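Local coordinates for protein abietadiene synthase, chloroplastic (Abies grandis, PDB 3S9V) that belongs to the terpene synthase family and carries a largely helical metal-binding domain of that family, at residues V526-L540 and M572-I586. Residues are numbered along the deposited sequence; the frame is centred on the assembly and turned at random.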
loop_
_atom_site.group_PDB
_atom_site.type_symbol
_atom_site.label_atom_id
_atom_site.label_comp_id
_atom_site.label_asym_id
_atom_site.label_seq_id
_atom_site.Cartn_x
_atom_site.Cartn_y
_atom_site.Cartn_z
ATOM N N VAL A 526 21.146 6.977 -19.362
ATOM C CA VAL A 526 21.610 8.337 -19.157
ATOM C C VAL A 526 21.588 8.739 -17.685
ATOM O O VAL A 526 22.414 9.519 -17.244
ATOM C CB VAL A 526 20.774 9.340 -19.978
ATOM C CG1 VAL A 526 21.291 10.753 -19.755
ATOM C CG2 VAL A 526 20.845 8.978 -21.462
ATOM N N TYR A 527 20.643 8.191 -16.933
ATOM C CA TYR A 527 20.525 8.486 -15.508
ATOM C C TYR A 527 21.761 7.909 -14.820
ATOM O O TYR A 527 22.409 8.564 -14.002
ATOM C CB TYR A 527 19.250 7.830 -14.955
ATOM C CG TYR A 527 18.896 8.198 -13.536
ATOM C CD1 TYR A 527 19.712 7.831 -12.473
ATOM C CD2 TYR A 527 17.731 8.912 -13.258
ATOM C CE1 TYR A 527 19.378 8.164 -11.163
ATOM C CE2 TYR A 527 17.387 9.248 -11.961
ATOM C CZ TYR A 527 18.215 8.871 -10.914
ATOM O OH TYR A 527 17.870 9.202 -9.621
ATOM N N THR A 528 22.084 6.674 -15.177
ATOM C CA THR A 528 23.225 5.979 -14.612
ATOM C C THR A 528 24.561 6.648 -14.933
ATOM O O THR A 528 25.399 6.830 -14.044
ATOM C CB THR A 528 23.257 4.531 -15.111
ATOM O OG1 THR A 528 22.046 3.873 -14.713
ATOM C CG2 THR A 528 24.469 3.795 -14.544
ATOM N N LYS A 529 24.767 7.006 -16.196
ATOM C CA LYS A 529 26.011 7.655 -16.593
ATOM C C LYS A 529 26.152 9.016 -15.931
ATOM O O LYS A 529 27.215 9.358 -15.414
ATOM C CB LYS A 529 26.081 7.794 -18.113
ATOM C CG LYS A 529 26.408 6.473 -18.807
ATOM C CD LYS A 529 26.244 6.559 -20.313
ATOM C CE LYS A 529 26.519 5.204 -20.957
ATOM N NZ LYS A 529 26.228 5.204 -22.420
ATOM N N THR A 530 25.070 9.784 -15.934
ATOM C CA THR A 530 25.089 11.104 -15.326
ATOM C C THR A 530 25.339 11.029 -13.821
ATOM O O THR A 530 26.102 11.823 -13.283
ATOM C CB THR A 530 23.777 11.846 -15.594
ATOM O OG1 THR A 530 23.468 11.762 -16.994
ATOM C CG2 THR A 530 23.914 13.304 -15.211
ATOM N N SER A 531 24.706 10.072 -13.143
ATOM C CA SER A 531 24.904 9.910 -11.703
ATOM C C SER A 531 26.351 9.526 -11.418
ATOM O O SER A 531 26.979 10.065 -10.506
ATOM C CB SER A 531 23.986 8.823 -11.141
ATOM O OG SER A 531 22.627 9.168 -11.301
ATOM N N ASN A 532 26.878 8.586 -12.197
ATOM C CA ASN A 532 28.256 8.147 -12.011
ATOM C C ASN A 532 29.194 9.339 -12.178
ATOM O O ASN A 532 30.175 9.478 -11.446
ATOM C CB ASN A 532 28.618 7.050 -13.014
ATOM C CG ASN A 532 29.527 5.999 -12.411
ATOM O OD1 ASN A 532 30.572 6.319 -11.846
ATOM N ND2 ASN A 532 29.130 4.736 -12.519
ATOM N N PHE A 533 28.894 10.211 -13.133
ATOM C CA PHE A 533 29.740 11.375 -13.321
ATOM C C PHE A 533 29.633 12.381 -12.185
ATOM O O PHE A 533 30.593 13.091 -11.908
ATOM C CB PHE A 533 29.463 12.053 -14.661
ATOM C CG PHE A 533 30.431 11.649 -15.733
ATOM C CD1 PHE A 533 30.063 10.750 -16.728
ATOM C CD2 PHE A 533 31.743 12.116 -15.705
ATOM C CE1 PHE A 533 30.984 10.320 -17.674
ATOM C CE2 PHE A 533 32.674 11.690 -16.650
ATOM C CZ PHE A 533 32.291 10.790 -17.636
ATOM N N THR A 534 28.482 12.452 -11.520
ATOM C CA THR A 534 28.366 13.384 -10.401
ATOM C C THR A 534 29.209 12.841 -9.244
ATOM O O THR A 534 29.715 13.605 -8.429
ATOM C CB THR A 534 26.896 13.583 -9.938
ATOM O OG1 THR A 534 26.339 12.335 -9.504
ATOM C CG2 THR A 534 26.062 14.126 -11.070
ATOM N N VAL A 535 29.372 11.520 -9.192
ATOM C CA VAL A 535 30.174 10.892 -8.141
ATOM C C VAL A 535 31.656 11.119 -8.411
ATOM O O VAL A 535 32.407 11.494 -7.509
ATOM C CB VAL A 535 29.910 9.371 -8.056
ATOM C CG1 VAL A 535 31.010 8.682 -7.249
ATOM C CG2 VAL A 535 28.561 9.126 -7.410
ATOM N N ILE A 536 32.060 10.891 -9.658
ATOM C CA ILE A 536 33.443 11.064 -10.092
ATOM C C ILE A 536 33.910 12.511 -9.920
ATOM O O ILE A 536 34.986 12.767 -9.365
ATOM C CB ILE A 536 33.607 10.657 -11.589
ATOM C CG1 ILE A 536 33.429 9.142 -11.749
ATOM C CG2 ILE A 536 34.967 11.081 -12.111
ATOM C CD1 ILE A 536 33.422 8.690 -13.202
ATOM N N LEU A 537 33.106 13.455 -10.402
ATOM C CA LEU A 537 33.453 14.867 -10.299
ATOM C C LEU A 537 33.389 15.335 -8.849
ATOM O O LEU A 537 34.141 16.221 -8.437
ATOM C CB LEU A 537 32.528 15.710 -11.182
ATOM C CG LEU A 537 32.644 15.404 -12.682
ATOM C CD1 LEU A 537 31.794 16.378 -13.486
ATOM C CD2 LEU A 537 34.089 15.510 -13.110
ATOM N N ASP A 538 32.500 14.728 -8.073
ATOM C CA ASP A 538 32.377 15.082 -6.667
ATOM C C ASP A 538 33.698 14.750 -5.979
ATOM O O ASP A 538 34.200 15.536 -5.173
ATOM C CB ASP A 538 31.251 14.286 -6.008
ATOM C CG ASP A 538 30.920 14.789 -4.625
ATOM O OD1 ASP A 538 30.148 14.113 -3.912
ATOM O OD2 ASP A 538 31.424 15.868 -4.250
ATOM N N ASP A 539 34.257 13.581 -6.292
ATOM C CA ASP A 539 35.527 13.175 -5.696
ATOM C C ASP A 539 36.655 14.060 -6.228
ATOM O O ASP A 539 37.557 14.451 -5.483
ATOM C CB ASP A 539 35.843 11.703 -6.006
ATOM C CG ASP A 539 34.858 10.734 -5.360
ATOM O OD1 ASP A 539 34.385 11.010 -4.233
ATOM O OD2 ASP A 539 34.571 9.681 -5.974
ATOM N N LEU A 540 36.595 14.377 -7.517
ATOM C CA LEU A 540 37.606 15.218 -8.139
ATOM C C LEU A 540 37.676 16.583 -7.449
ATOM O O LEU A 540 38.737 16.990 -6.986
ATOM C CB LEU A 540 37.297 15.412 -9.624
ATOM C CG LEU A 540 38.426 16.078 -10.410
ATOM C CD1 LEU A 540 39.640 15.136 -10.426
ATOM C CD2 LEU A 540 37.972 16.393 -11.828
ATOM N N MET A 572 42.924 14.220 -13.990
ATOM C CA MET A 572 41.887 15.146 -14.431
ATOM C C MET A 572 41.652 15.061 -15.944
ATOM O O MET A 572 40.510 15.047 -16.406
ATOM C CB MET A 572 42.256 16.585 -14.027
ATOM C CG MET A 572 41.150 17.611 -14.253
ATOM S SD MET A 572 41.484 19.281 -13.616
ATOM C CE MET A 572 40.959 20.230 -14.985
ATOM N N LYS A 573 42.739 14.989 -16.703
ATOM C CA LYS A 573 42.677 14.922 -18.160
ATOM C C LYS A 573 41.806 13.769 -18.618
ATOM O O LYS A 573 40.918 13.937 -19.452
ATOM C CB LYS A 573 44.088 14.754 -18.728
ATOM C CG LYS A 573 44.168 14.635 -20.237
ATOM C CD LYS A 573 45.621 14.479 -20.666
ATOM C CE LYS A 573 45.754 14.193 -22.153
ATOM N NZ LYS A 573 47.177 13.955 -22.532
ATOM N N ILE A 574 42.082 12.595 -18.067
ATOM C CA ILE A 574 41.336 11.390 -18.384
ATOM C C ILE A 574 39.868 11.612 -18.028
ATOM O O ILE A 574 38.973 11.386 -18.849
ATOM C CB ILE A 574 41.885 10.189 -17.573
ATOM C CG1 ILE A 574 43.287 9.822 -18.066
ATOM C CG2 ILE A 574 40.944 9.001 -17.679
ATOM C CD1 ILE A 574 43.956 8.750 -17.226
ATOM N N CYS A 575 39.632 12.060 -16.798
ATOM C CA CYS A 575 38.281 12.306 -16.330
ATOM C C CYS A 575 37.511 13.181 -17.309
ATOM O O CYS A 575 36.406 12.834 -17.714
ATOM C CB CYS A 575 38.304 12.968 -14.949
ATOM S SG CYS A 575 36.677 13.502 -14.386
ATOM N N PHE A 576 38.095 14.310 -17.699
ATOM C CA PHE A 576 37.428 15.215 -18.621
ATOM C C PHE A 576 37.169 14.610 -20.005
ATOM O O PHE A 576 36.048 14.688 -20.513
ATOM C CB PHE A 576 38.217 16.515 -18.797
ATOM C CG PHE A 576 37.507 17.518 -19.656
ATOM C CD1 PHE A 576 36.370 18.165 -19.188
ATOM C CD2 PHE A 576 37.920 17.755 -20.964
ATOM C CE1 PHE A 576 35.646 19.027 -20.010
ATOM C CE2 PHE A 576 37.203 18.616 -21.794
ATOM C CZ PHE A 576 36.060 19.252 -21.316
ATOM N N VAL A 577 38.198 14.027 -20.620
ATOM C CA VAL A 577 38.035 13.427 -21.942
ATOM C C VAL A 577 36.826 12.500 -21.906
ATOM O O VAL A 577 35.976 12.545 -22.797
ATOM C CB VAL A 577 39.301 12.635 -22.377
ATOM C CG1 VAL A 577 39.041 11.901 -23.682
ATOM C CG2 VAL A 577 40.475 13.595 -22.561
ATOM N N GLY A 578 36.754 11.673 -20.864
ATOM C CA GLY A 578 35.629 10.769 -20.710
ATOM C C GLY A 578 34.332 11.557 -20.584
ATOM O O GLY A 578 33.336 11.236 -21.229
ATOM N N PHE A 579 34.350 12.599 -19.759
ATOM C CA PHE A 579 33.183 13.452 -19.550
ATOM C C PHE A 579 32.706 14.008 -20.891
ATOM O O PHE A 579 31.531 13.910 -21.232
ATOM C CB PHE A 579 33.547 14.604 -18.600
ATOM C CG PHE A 579 32.411 15.558 -18.315
ATOM C CD1 PHE A 579 31.426 15.236 -17.393
ATOM C CD2 PHE A 579 32.346 16.795 -18.954
ATOM C CE1 PHE A 579 30.393 16.130 -17.107
ATOM C CE2 PHE A 579 31.315 17.697 -18.677
ATOM C CZ PHE A 579 30.338 17.362 -17.751
ATOM N N TYR A 580 33.639 14.590 -21.640
ATOM C CA TYR A 580 33.379 15.183 -22.954
ATOM C C TYR A 580 32.850 14.162 -23.975
ATOM O O TYR A 580 31.887 14.431 -24.697
ATOM C CB TYR A 580 34.677 15.832 -23.460
ATOM C CG TYR A 580 34.661 16.430 -24.860
ATOM C CD1 TYR A 580 35.218 15.740 -25.945
ATOM C CD2 TYR A 580 34.174 17.716 -25.083
ATOM C CE1 TYR A 580 35.299 16.329 -27.217
ATOM C CE2 TYR A 580 34.248 18.309 -26.345
ATOM C CZ TYR A 580 34.814 17.612 -27.406
ATOM O OH TYR A 580 34.894 18.216 -28.645
ATOM N N ASN A 581 33.473 12.991 -24.038
ATOM C CA ASN A 581 33.023 11.976 -24.983
ATOM C C ASN A 581 31.627 11.464 -24.622
ATOM O O ASN A 581 30.776 11.284 -25.491
ATOM C CB ASN A 581 34.009 10.803 -25.030
ATOM C CG ASN A 581 35.363 11.203 -25.588
ATOM O OD1 ASN A 581 35.465 12.144 -26.374
ATOM N ND2 ASN A 581 36.409 10.479 -25.192
ATOM N N THR A 582 31.397 11.235 -23.336
ATOM C CA THR A 582 30.108 10.751 -22.888
ATOM C C THR A 582 28.998 11.750 -23.191
ATOM O O THR A 582 27.972 11.382 -23.761
ATOM C CB THR A 582 30.114 10.457 -21.383
ATOM O OG1 THR A 582 30.942 9.319 -21.121
ATOM C CG2 THR A 582 28.709 10.179 -20.890
ATOM N N PHE A 583 29.195 13.017 -22.850
ATOM C CA PHE A 583 28.130 13.966 -23.100
ATOM C C PHE A 583 27.922 14.453 -24.522
ATOM O O PHE A 583 26.853 14.974 -24.837
ATOM C CB PHE A 583 28.217 15.126 -22.119
ATOM C CG PHE A 583 27.795 14.744 -20.734
ATOM C CD1 PHE A 583 28.729 14.297 -19.801
ATOM C CD2 PHE A 583 26.442 14.736 -20.387
ATOM C CE1 PHE A 583 28.322 13.840 -18.544
ATOM C CE2 PHE A 583 26.025 14.280 -19.134
ATOM C CZ PHE A 583 26.967 13.829 -18.212
ATOM N N ASN A 584 28.918 14.296 -25.390
ATOM C CA ASN A 584 28.719 14.687 -26.779
ATOM C C ASN A 584 27.746 13.643 -27.324
ATOM O O ASN A 584 26.915 13.930 -28.187
ATOM C CB ASN A 584 30.023 14.638 -27.579
ATOM C CG ASN A 584 30.780 15.944 -27.540
ATOM O OD1 ASN A 584 30.186 17.026 -27.435
ATOM N ND2 ASN A 584 32.097 15.859 -27.648
ATOM N N ASP A 585 27.869 12.430 -26.790
ATOM C CA ASP A 585 27.022 11.306 -27.163
ATOM C C ASP A 585 25.594 11.594 -26.702
ATOM O O ASP A 585 24.663 11.593 -27.509
ATOM C CB ASP A 585 27.547 10.027 -26.499
ATOM C CG ASP A 585 26.697 8.806 -26.812
ATOM O OD1 ASP A 585 27.046 7.703 -26.334
ATOM O OD2 ASP A 585 25.683 8.942 -27.530
ATOM N N ILE A 586 25.432 11.841 -25.403
ATOM C CA ILE A 586 24.133 12.158 -24.814
ATOM C C ILE A 586 23.535 13.398 -25.485
ATOM O O ILE A 586 22.323 13.501 -25.649
ATOM C CB ILE A 586 24.278 12.387 -23.286
ATOM C CG1 ILE A 586 24.462 11.041 -22.592
ATOM C CG2 ILE A 586 23.073 13.142 -22.723
ATOM C CD1 ILE A 586 24.748 11.141 -21.111
#
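Two antiparallel helices are joined by a knob-into-hole contact: the Phe533 ring is the knob, its hole is made by Gly578, Phe579, Thr582 and Phe583, and with Phe579 and Phe583 it forms an aromatic cluster. Two ring pairs define the cluster. Phe579 presents its edge to the face of Phe533, centroids 5.4 Å apart and planes at 75°. The closest atoms of these two side chains are Phe579 CD1 and Phe533 CD2, at 3.6 Å. Phe583 does likewise with more offset, its plane at 62° and its CE1 reaching Phe533 CD1 at 4.0 Å. Phe533 CZ penetrates as far as the opposing backbone, 3.4 Å from Phe579 CA and also near Gly578 C. At the Phe533 edge, Thr582 OG1 lies 3.6 Å from Phe533 CE1; this hydroxyl donates to Gly578 O from above the carbonyl plane, while Thr582 N reaches the same oxygen from the opposite face. The pairing belongs to the all-helical metal-binding domain of the terpene synthase family, the segment axes running at 156° and 11.4 Å apart at closest approach. Toward the Leu540 end, the Cys575 thiol meets Leu537 CD2 at 3.5 Å and also touches Ile536 CG2; its SG, anti to the backbone N, is turned toward these two methyls. At the other end Val526 CG1 and Ile586 CD1 meet tip to tip. Trp606 meets both Phe579 and Phe583 edge-to-face, extending the cluster beyond the two helices.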